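Long-range contact in phosphoribosylaminoimidazole-succinocarboxamide synthase (Pyrococcus horikoshii, PDB 3U54), which catalyses the ATP-dependent joining of L-aspartate to carboxyaminoimidazole ribonucleotide, forming SAICAR in de novo purine biosynthesis: residues K66-G71 with L78-L83. Residues are numbered along the deposited sequence; the frame is centred on the assembly and turned at random.
With CD (cadmium ion), chain I.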
ATOM      1  N   LYS A  66       0.469  10.262 -22.511  1.00 24.62           N
ATOM      2  CA  LYS A  66       0.155  11.672 -22.672  1.00 21.68           C
ATOM      3  C   LYS A  66       1.427  12.475 -22.967  1.00 22.07           C
ATOM      4  O   LYS A  66       2.362  12.466 -22.181  1.00 22.39           O
ATOM      5  CB  LYS A  66      -0.551  12.184 -21.415  1.00 27.09           C
ATOM      6  N   THR A  67       1.463  13.160 -24.109  1.00 18.02           N
ATOM      7  CA  THR A  67       2.657  13.905 -24.543  1.00 17.90           C
ATOM      8  C   THR A  67       2.298  15.354 -24.874  1.00 22.95           C
ATOM      9  O   THR A  67       1.123  15.661 -25.078  1.00 22.36           O
ATOM     10  CB  THR A  67       3.372  13.252 -25.751  1.00 19.76           C
ATOM     11  OG1 THR A  67       2.715  13.590 -26.979  1.00 18.70           O
ATOM     12  CG2 THR A  67       3.434  11.727 -25.602  1.00 15.69           C
ATOM     13  N   HIS A  68       3.298  16.241 -24.913  1.00 18.50           N
ATOM     14  CA  HIS A  68       3.032  17.646 -25.138  1.00 16.28           C
ATOM     15  C   HIS A  68       2.740  17.971 -26.593  1.00 20.90           C
ATOM     16  O   HIS A  68       2.272  19.062 -26.901  1.00 25.53           O
ATOM     17  CB  HIS A  68       4.137  18.539 -24.553  1.00 19.90           C
ATOM     18  CG  HIS A  68       5.449  18.468 -25.272  1.00 19.07           C
ATOM     19  ND1 HIS A  68       6.415  19.444 -25.137  1.00 24.32           N
ATOM     20  CD2 HIS A  68       5.960  17.552 -26.136  1.00 18.89           C
ATOM     21  CE1 HIS A  68       7.472  19.120 -25.863  1.00 18.39           C
ATOM     22  NE2 HIS A  68       7.223  17.975 -26.475  1.00 20.15           N
ATOM     23  N   PHE A  69       2.976  16.998 -27.472  1.00 19.88           N
ATOM     24  CA  PHE A  69       2.793  17.148 -28.912  1.00 20.91           C
ATOM     25  C   PHE A  69       1.351  17.516 -29.298  1.00 22.37           C
ATOM     26  O   PHE A  69       0.416  16.816 -28.945  1.00 19.35           O
ATOM     27  CB  PHE A  69       3.252  15.852 -29.619  1.00 23.20           C
ATOM     28  CG  PHE A  69       3.031  15.856 -31.113  1.00 21.50           C
ATOM     29  CD1 PHE A  69       3.831  16.646 -31.948  1.00 20.92           C
ATOM     30  CD2 PHE A  69       2.013  15.088 -31.678  1.00 23.66           C
ATOM     31  CE1 PHE A  69       3.628  16.679 -33.331  1.00 25.56           C
ATOM     32  CE2 PHE A  69       1.796  15.105 -33.075  1.00 32.62           C
ATOM     33  CZ  PHE A  69       2.611  15.909 -33.902  1.00 23.29           C
ATOM     34  N   ILE A  70       1.180  18.627 -30.016  1.00 26.07           N
ATOM     35  CA  ILE A  70      -0.141  19.033 -30.508  1.00 25.45           C
ATOM     36  C   ILE A  70      -0.247  18.853 -32.014  1.00 25.09           C
ATOM     37  O   ILE A  70      -1.129  18.143 -32.479  1.00 23.44           O
ATOM     38  CB  ILE A  70      -0.506  20.486 -30.119  1.00 27.92           C
ATOM     39  CG1 ILE A  70      -0.380  20.689 -28.600  1.00 29.06           C
ATOM     40  CG2 ILE A  70      -1.932  20.844 -30.608  1.00 26.87           C
ATOM     41  CD1 ILE A  70      -0.738  22.093 -28.123  1.00 27.85           C
ATOM     42  N   GLY A  71       0.651  19.504 -32.760  1.00 24.77           N
ATOM     43  CA  GLY A  71       0.744  19.354 -34.213  1.00 23.67           C
ATOM     44  C   GLY A  71       2.096  19.719 -34.807  1.00 27.11           C
ATOM     45  O   GLY A  71       3.013  20.145 -34.089  1.00 24.26           O
ATOM     46  N   LEU A  78       7.527  22.052 -34.221  1.00 26.20           N
ATOM     47  CA  LEU A  78       6.408  21.358 -33.585  1.00 22.22           C
ATOM     48  C   LEU A  78       5.555  22.316 -32.750  1.00 23.46           C
ATOM     49  O   LEU A  78       6.062  23.254 -32.154  1.00 18.94           O
ATOM     50  CB  LEU A  78       6.914  20.211 -32.706  1.00 22.83           C
ATOM     51  CG  LEU A  78       7.836  19.149 -33.305  1.00 20.68           C
ATOM     52  CD1 LEU A  78       7.630  17.910 -32.498  1.00 13.46           C
ATOM     53  CD2 LEU A  78       7.559  18.857 -34.786  1.00 19.64           C
ATOM     54  N   ILE A  79       4.252  22.081 -32.725  1.00 22.75           N
ATOM     55  CA  ILE A  79       3.386  22.822 -31.845  1.00 23.17           C
ATOM     56  C   ILE A  79       3.165  21.959 -30.620  1.00 19.99           C
ATOM     57  O   ILE A  79       2.722  20.826 -30.722  1.00 23.32           O
ATOM     58  CB  ILE A  79       2.041  23.202 -32.507  1.00 25.67           C
ATOM     59  CG1 ILE A  79       2.291  24.045 -33.768  1.00 27.87           C
ATOM     60  CG2 ILE A  79       1.156  23.956 -31.493  1.00 15.99           C
ATOM     61  CD1 ILE A  79       1.199  23.958 -34.817  1.00 36.80           C
ATOM     62  N   VAL A  80       3.470  22.517 -29.458  1.00 21.63           N
ATOM     63  CA  VAL A  80       3.527  21.753 -28.233  1.00 21.74           C
ATOM     64  C   VAL A  80       2.773  22.468 -27.124  1.00 22.59           C
ATOM     65  O   VAL A  80       2.836  23.684 -26.978  1.00 21.67           O
ATOM     66  CB  VAL A  80       4.993  21.469 -27.796  1.00 24.03           C
ATOM     67  CG1 VAL A  80       5.660  20.505 -28.761  1.00 21.96           C
ATOM     68  CG2 VAL A  80       5.798  22.755 -27.704  1.00 15.72           C
ATOM     69  N   GLU A  81       2.049  21.694 -26.334  1.00 26.27           N
ATOM     70  CA  GLU A  81       1.259  22.252 -25.262  1.00 26.21           C
ATOM     71  C   GLU A  81       2.160  22.809 -24.175  1.00 22.55           C
ATOM     72  O   GLU A  81       3.260  22.306 -23.959  1.00 23.63           O
ATOM     73  CB  GLU A  81       0.281  21.203 -24.741  1.00 22.06           C
ATOM     74  CG  GLU A  81       0.792  20.348 -23.639  1.00 24.18           C
ATOM     75  CD  GLU A  81      -0.194  19.297 -23.289  1.00 26.86           C
ATOM     76  OE1 GLU A  81       0.042  18.128 -23.636  1.00 31.76           O
ATOM     77  OE2 GLU A  81      -1.228  19.645 -22.714  1.00 33.10           O
ATOM     78  N   LYS A  82       1.709  23.868 -23.516  1.00 22.14           N
ATOM     79  CA  LYS A  82       2.522  24.509 -22.501  1.00 24.83           C
ATOM     80  C   LYS A  82       2.378  23.809 -21.157  1.00 27.13           C
ATOM     81  O   LYS A  82       1.278  23.417 -20.754  1.00 24.92           O
ATOM     82  CB  LYS A  82       2.195  25.993 -22.372  1.00 22.97           C
ATOM     83  CG  LYS A  82       3.225  26.786 -21.591  1.00 29.43           C
ATOM     84  CD  LYS A  82       2.804  28.242 -21.460  1.00 37.58           C
ATOM     85  CE  LYS A  82       3.702  28.966 -20.473  1.00 43.47           C
ATOM     86  NZ  LYS A  82       3.537  30.453 -20.534  1.00 45.44           N
ATOM     87  N   LEU A  83       3.511  23.690 -20.470  1.00 27.16           N
ATOM     88  CA  LEU A  83       3.641  22.851 -19.291  1.00 24.44           C
ATOM     89  C   LEU A  83       4.328  23.579 -18.164  1.00 21.79           C
ATOM     90  O   LEU A  83       5.137  24.501 -18.412  1.00 18.95           O
ATOM     91  CB  LEU A  83       4.477  21.619 -19.642  1.00 22.07           C
ATOM     92  CG  LEU A  83       3.822  20.279 -19.965  1.00 24.74           C
ATOM     93  CD1 LEU A  83       2.490  20.368 -20.626  1.00 24.20           C
ATOM     94  CD2 LEU A  83       4.777  19.413 -20.745  1.00 24.40           C
TER
HETATM   95 CD    CD I 404      -2.779  17.913 -21.719  1.00 73.78          CD
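Ile70 and Gly71 together sit opposite the single residue Ile79, a classic beta bulge that interrupts the antiparallel hairpin of strands 69-72 and 77-81, where strand 69-72 runs along the edge of a four-stranded sheet. Both backbone amides of the bulge donate to one carbonyl: Ile70 N lies 2.8 Å from Ile79 O, in the carbonyl plane, whereas Gly71 N reaches the same oxygen at 3.2 Å, tilted 24° from that plane. Within the bulge, Ile79 N returns a bond to Gly71 O at 2.7 Å, completing the Gly71-Ile79 hydrogen-bonded pair; toward the hairpin's open end, Glu81 N donates to His68 O at 2.7 Å.

Side chains add apolar contacts beside these backbone bonds. Val80 lays CG1 over the centre of the His68 imidazole, a CH-pi contact of 3.7 Å to the centroid and nearly along the ring normal. The ring arrives there because CG stands between the backbone N and carbonyl carbon (chi1 70°), and its NE2 makes a weak hydrogen bond to Asp190 O. Cut back to an alanine, His68 would probably leave Val80 CG1 without its aromatic partner and open a gap beside Phe57, whose ring meets the imidazole. Phe69 crosses Leu78 at roughly a right angle, CD1 against CD1, and both side chains pack on Val54 of helix 45-62. Ile70 instead stretches its extended chain alongside the opposite strand, setting CD1 3.6 Å from Glu81 CB.

Past that methyl, the Glu81 chain passes His68 CA and ends in a carboxylate whose OE2 binds a cadmium ion at 2.5 Å.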